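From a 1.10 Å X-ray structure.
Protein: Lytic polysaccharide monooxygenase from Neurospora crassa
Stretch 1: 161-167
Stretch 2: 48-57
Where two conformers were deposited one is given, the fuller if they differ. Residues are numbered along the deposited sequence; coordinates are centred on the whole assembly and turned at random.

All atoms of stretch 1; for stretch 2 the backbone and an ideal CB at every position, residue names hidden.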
ATOM      1  N   ALA A 161      -2.819  -7.452   2.157  1.00  5.67           N
ATOM      2  CA  ALA A 161      -3.034  -8.816   1.693  1.00  6.07           C
ATOM      3  C   ALA A 161      -2.009  -9.782   2.267  1.00  5.31           C
ATOM      4  O   ALA A 161      -0.865  -9.410   2.520  1.00  6.98           O
ATOM      5  CB  ALA A 161      -2.988  -8.860   0.177  1.00  6.83           C
ATOM      6  N   GLN A 162      -2.441 -11.021   2.472  1.00  6.07           N
ATOM      7  CA  GLN A 162      -1.563 -12.103   2.890  1.00  6.48           C
ATOM      8  C   GLN A 162      -1.135 -12.912   1.682  1.00  7.04           C
ATOM      9  O   GLN A 162      -1.979 -13.455   0.962  1.00  7.40           O
ATOM     10  CB  GLN A 162      -2.248 -13.005   3.931  1.00  7.23           C
ATOM     11  CG  GLN A 162      -2.584 -12.250   5.212  1.00  7.72           C
ATOM     12  CD  GLN A 162      -3.169 -13.076   6.342  1.00  8.27           C
ATOM     13  OE1 GLN A 162      -3.572 -12.515   7.369  1.00  8.27           O
ATOM     14  NE2 GLN A 162      -3.206 -14.402   6.183  1.00  9.54           N
ATOM     15  N   LEU A 163       0.179 -12.984   1.475  1.00  6.81           N
ATOM     16  CA  LEU A 163       0.786 -13.711   0.355  1.00  7.13           C
ATOM     17  C   LEU A 163       1.760 -14.772   0.832  1.00  8.55           C
ATOM     18  O   LEU A 163       2.393 -14.640   1.880  1.00  8.48           O
ATOM     19  CB  LEU A 163       1.583 -12.770  -0.557  1.00  8.17           C
ATOM     20  CG  LEU A 163       0.879 -11.538  -1.103  1.00  8.48           C
ATOM     21  CD1 LEU A 163       1.834 -10.784  -2.018  1.00  9.60           C
ATOM     22  CD2 LEU A 163      -0.409 -11.896  -1.842  1.00  9.38           C
ATOM     23  N   SER A 164       1.889 -15.819   0.029  1.00  8.54           N
ATOM     24  CA  SER A 164       2.998 -16.759   0.121  1.00  9.97           C
ATOM     25  C   SER A 164       3.790 -16.621  -1.174  1.00 10.78           C
ATOM     26  O   SER A 164       3.321 -17.028  -2.232  1.00 11.09           O
ATOM     27  CB  SER A 164       2.484 -18.181   0.298  1.00 12.43           C
ATOM     28  OG  SER A 164       3.557 -19.100   0.274  1.00 14.87           O
ATOM     29  N   ILE A 165       4.965 -16.000  -1.087  1.00 10.68           N
ATOM     30  CA  ILE A 165       5.771 -15.712  -2.266  1.00 11.08           C
ATOM     31  C   ILE A 165       6.759 -16.854  -2.461  1.00 12.73           C
ATOM     32  O   ILE A 165       7.509 -17.204  -1.550  1.00 13.71           O
ATOM     33  CB  ILE A 165       6.485 -14.347  -2.158  1.00 11.56           C
ATOM     34  CG1 ILE A 165       5.435 -13.227  -2.100  1.00 10.99           C
ATOM     35  CG2 ILE A 165       7.436 -14.150  -3.333  1.00 13.55           C
ATOM     36  CD1 ILE A 165       5.996 -11.805  -2.015  1.00 12.12           C
ATOM     37  N   THR A 166       6.725 -17.450  -3.647  1.00 12.87           N
ATOM     38  CA  THR A 166       7.544 -18.612  -3.960  1.00 14.87           C
ATOM     39  C   THR A 166       8.598 -18.284  -5.007  1.00 14.57           C
ATOM     40  O   THR A 166       8.520 -17.270  -5.697  1.00 16.00           O
ATOM     41  CB  THR A 166       6.673 -19.742  -4.510  1.00 17.59           C
ATOM     42  OG1 THR A 166       6.074 -19.317  -5.739  1.00 17.04           O
ATOM     43  CG2 THR A 166       5.581 -20.118  -3.519  1.00 17.80           C
ATOM     44  N   GLY A 167       9.591 -19.161  -5.123  1.00 15.46           N
ATOM     45  CA  GLY A 167      10.611 -19.047  -6.151  1.00 18.04           C
ATOM     46  C   GLY A 167      11.454 -17.795  -6.043  1.00 18.86           C
ATOM     47  O   GLY A 167      11.752 -17.150  -7.047  1.00 23.89           O
ATOM     48  N   UNK A  48      -6.913  -8.593  12.712  1.00  9.47           N
ATOM     49  CA  UNK A  48      -7.704  -9.768  12.336  0.63 10.33           C
ATOM     50  C   UNK A  48      -7.084 -10.363  11.073  0.94  9.06           C
ATOM     51  O   UNK A  48      -6.937  -9.648  10.082  0.89  9.42           O
ATOM     52  CB  UNK A  48      -9.174  -9.408  12.114  0.63 10.33           C
ATOM     53  N   UNK A  49      -6.746 -11.661  11.072  1.00  8.21           N
ATOM     54  CA  UNK A  49      -6.161 -12.252   9.865  1.00  8.73           C
ATOM     55  C   UNK A  49      -7.137 -12.302   8.696  1.00  8.20           C
ATOM     56  O   UNK A  49      -8.354 -12.300   8.880  1.00  8.51           O
ATOM     57  CB  UNK A  49      -5.661 -13.666  10.169  1.00  8.73           C
ATOM     58  N   UNK A  50      -6.587 -12.383   7.491  1.00  8.75           N
ATOM     59  CA  UNK A  50      -7.374 -12.697   6.308  1.00  8.74           C
ATOM     60  C   UNK A  50      -7.813 -14.149   6.372  1.00  9.33           C
ATOM     61  O   UNK A  50      -7.219 -14.955   7.076  1.00 13.26           O
ATOM     62  CB  UNK A  50      -6.579 -12.425   5.029  1.00  8.74           C
ATOM     63  N   UNK A  51      -8.851 -14.482   5.625  1.00  9.75           N
ATOM     64  CA  UNK A  51      -9.341 -15.848   5.593  1.00 10.91           C
ATOM     65  C   UNK A  51      -8.312 -16.822   5.031  1.00 10.40           C
ATOM     66  O   UNK A  51      -8.245 -17.982   5.457  1.00 14.48           O
ATOM     67  CB  UNK A  51     -10.627 -15.919   4.767  1.00 10.91           C
ATOM     68  N   UNK A  52      -7.549 -16.362   4.042  1.00 10.34           N
ATOM     69  CA  UNK A  52      -6.594 -17.205   3.334  0.66 10.91           C
ATOM     70  C   UNK A  52      -5.362 -16.397   2.927  0.97  8.64           C
ATOM     71  O   UNK A  52      -5.342 -15.172   3.067  0.87  7.82           O
ATOM     72  CB  UNK A  52      -7.248 -17.836   2.103  0.66 10.91           C
ATOM     73  N   UNK A  53      -4.360 -17.101   2.415  1.00  9.53           N
ATOM     74  CA  UNK A  53      -3.099 -16.517   1.986  1.00  9.43           C
ATOM     75  C   UNK A  53      -2.860 -16.956   0.548  1.00  9.25           C
ATOM     76  O   UNK A  53      -2.979 -18.136   0.242  1.00 10.78           O
ATOM     77  CB  UNK A  53      -1.944 -16.934   2.899  1.00  9.43           C
ATOM     78  N   UNK A  54      -2.557 -16.007  -0.332  1.00  8.67           N
ATOM     79  CA  UNK A  54      -2.465 -16.243  -1.768  1.00  8.64           C
ATOM     80  C   UNK A  54      -1.040 -16.576  -2.199  1.00  8.82           C
ATOM     81  O   UNK A  54      -0.129 -15.796  -1.956  1.00  9.12           O
ATOM     82  CB  UNK A  54      -2.968 -15.018  -2.535  1.00  8.64           C
ATOM     83  N   UNK A  55      -0.862 -17.722  -2.849  1.00  9.76           N
ATOM     84  CA  UNK A  55       0.446 -18.118  -3.361  0.65 11.44           C
ATOM     85  C   UNK A  55       0.744 -17.401  -4.679  0.96 11.29           C
ATOM     86  O   UNK A  55      -0.071 -17.409  -5.601  0.89 13.27           O
ATOM     87  CB  UNK A  55       0.509 -19.635  -3.553  0.65 11.44           C
ATOM     88  N   UNK A  56       1.919 -16.784  -4.760  1.00 10.84           N
ATOM     89  CA  UNK A  56       2.335 -16.047  -5.953  1.00 12.33           C
ATOM     90  C   UNK A  56       3.829 -16.219  -6.155  1.00 11.71           C
ATOM     91  O   UNK A  56       4.584 -16.219  -5.193  1.00 12.33           O
ATOM     92  CB  UNK A  56       1.974 -14.564  -5.840  1.00 12.33           C
ATOM     93  N   UNK A  57       4.259 -16.365  -7.402  1.00 14.69           N
ATOM     94  CA  UNK A  57       5.684 -16.464  -7.696  1.00 14.76           C
ATOM     95  C   UNK A  57       6.344 -15.088  -7.716  1.00 13.66           C
ATOM     96  O   UNK A  57       5.823 -14.139  -8.305  1.00 14.44           O
ATOM     97  CB  UNK A  57       5.900 -17.170  -9.036  1.00 14.76           C
TER

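Position 48 has an extended backbone and an ideal CB with nothing of stretch 1 within 5.5 Å, so the contact sets no preference. It is S48, which takes no part in it.

At position 49, phi is -66° and psi 158°, the polyproline region, and CA-to-CB points sideways, with the ideal CB 3.7 Å from Q162 OE1. Many residues would fit; the phi also admits proline. P49 is found there, its CA 3.6 Å from Q162 OE1.

Position 50 points its CB toward Q162, the ideal CB lying 3.7 Å from Q162 CD. With the amide group so near, a small side chain suits best, and the backbone NH must stay free, because N lies 3.0 Å from Q162 OE1; proline would forfeit that hydrogen. A50 meets both demands: its N donates to Q162 OE1, and its CB packs on the amide carbon.

Positions 51 and 52 direct their CBs away from stretch 1, and neither ideal CB comes within 5.5 Å of it. Almost any side chain is compatible, polar ones included. They are Q51 and S52.

Position 53 points sideways, its ideal CB 4.0 Å from Q162 O, with Q162 NE2 offering a donor nearby. An acceptor on a short side chain would suit, and a beta-branched residue fits the extended backbone. T53 supplies both: OG1 accepts a hydrogen bond from Q162 NE2 at 3.0 Å, while CG2 reaches 3.4 Å from L163 C. The amide of Q162 is thus held at OE1 by one residue and at NE2 by another.

From position 54 the strands run parallel in register, and side chains alternate between the sheet's faces. Position 54 shares a face with L163, its ideal CB 4.1 Å from L163 CD2, so an aliphatic residue is expected. L54 packs its CB against that methyl; its N donates to Q162 O at 2.9 Å and its O accepts from S164 N at 2.8 Å.

Position 55 lies on the face of S164 and T166, whose hydroxyls invite a small polar partner. Serine or threonine would do. The residue is S55, and two waters exploit it: one lies 2.7 Å from S55 OG and 2.8 Å from S164 OG, the other 2.7 Å from S55 OG and 2.8 Å from T166 OG1.

Position 56 returns to the face of L163 and I165, where the ideal CB is 5.3 Å from I165 CG1 and 5.4 Å from L163 CD2. That gap calls for an aliphatic, and a beta-branched one suits a strand. V56 fills it with CG1, 3.8 Å from I165 CG1 and 4.2 Å from L163 CD1. Its N donates to S164 O and its O accepts from T166 N, both at 2.9 Å.

Position 57 shares the face of T166, the ideal CB 3.9 Å from T166 OG1. A small residue sits comfortably beside that hydroxyl, though others could fit. It is A57.

Stretch 2, residues 48-57: SPAQSTLSVA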
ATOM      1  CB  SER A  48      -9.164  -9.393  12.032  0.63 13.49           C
ATOM      2  OG  SER A  48      -9.916  -9.078  13.195  0.63 14.76           O
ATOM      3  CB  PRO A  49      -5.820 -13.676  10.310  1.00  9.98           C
ATOM      4  CG  PRO A  49      -6.728 -13.953  11.433  1.00 10.39           C
ATOM      5  CD  PRO A  49      -6.891 -12.654  12.148  1.00  8.62           C
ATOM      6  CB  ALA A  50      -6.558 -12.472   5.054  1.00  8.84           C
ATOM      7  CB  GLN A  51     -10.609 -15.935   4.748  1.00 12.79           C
ATOM      8  CG  GLN A  51     -11.815 -15.233   5.332  1.00 16.44           C
ATOM      9  CD  GLN A  51     -13.018 -15.341   4.414  1.00 18.72           C
ATOM     10  OE1 GLN A  51     -12.936 -15.016   3.230  1.00 21.13           O
ATOM     11  NE2 GLN A  51     -14.128 -15.835   4.941  1.00 19.65           N
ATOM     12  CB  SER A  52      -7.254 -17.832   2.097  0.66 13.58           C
ATOM     13  OG  SER A  52      -8.423 -18.572   2.435  0.66 17.10           O
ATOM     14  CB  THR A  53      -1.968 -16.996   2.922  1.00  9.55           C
ATOM     15  OG1 THR A  53      -2.220 -16.514   4.248  1.00  9.79           O
ATOM     16  CG2 THR A  53      -0.602 -16.528   2.457  1.00 10.39           C
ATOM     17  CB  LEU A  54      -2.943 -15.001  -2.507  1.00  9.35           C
ATOM     18  CG  LEU A  54      -2.948 -15.119  -4.031  1.00 11.33           C
ATOM     19  CD1 LEU A  54      -3.967 -16.153  -4.502  1.00 13.97           C
ATOM     20  CD2 LEU A  54      -3.210 -13.762  -4.671  1.00 13.34           C
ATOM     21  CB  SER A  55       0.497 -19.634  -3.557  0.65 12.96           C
ATOM     22  OG  SER A  55       1.798 -20.043  -3.938  0.65 13.91           O
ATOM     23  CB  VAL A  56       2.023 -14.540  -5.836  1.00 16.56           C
ATOM     24  CG1 VAL A  56       2.649 -13.954  -4.593  1.00 19.00           C
ATOM     25  CG2 VAL A  56       2.513 -13.788  -7.067  1.00 22.71           C
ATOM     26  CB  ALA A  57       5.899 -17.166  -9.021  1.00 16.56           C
TER
HETATM   27  O   HOH W   1       2.860 -21.018  -1.646  1.00 22.28           O
HETATM   28  O   HOH W   2       3.355 -19.768  -6.073  1.00 22.92           O
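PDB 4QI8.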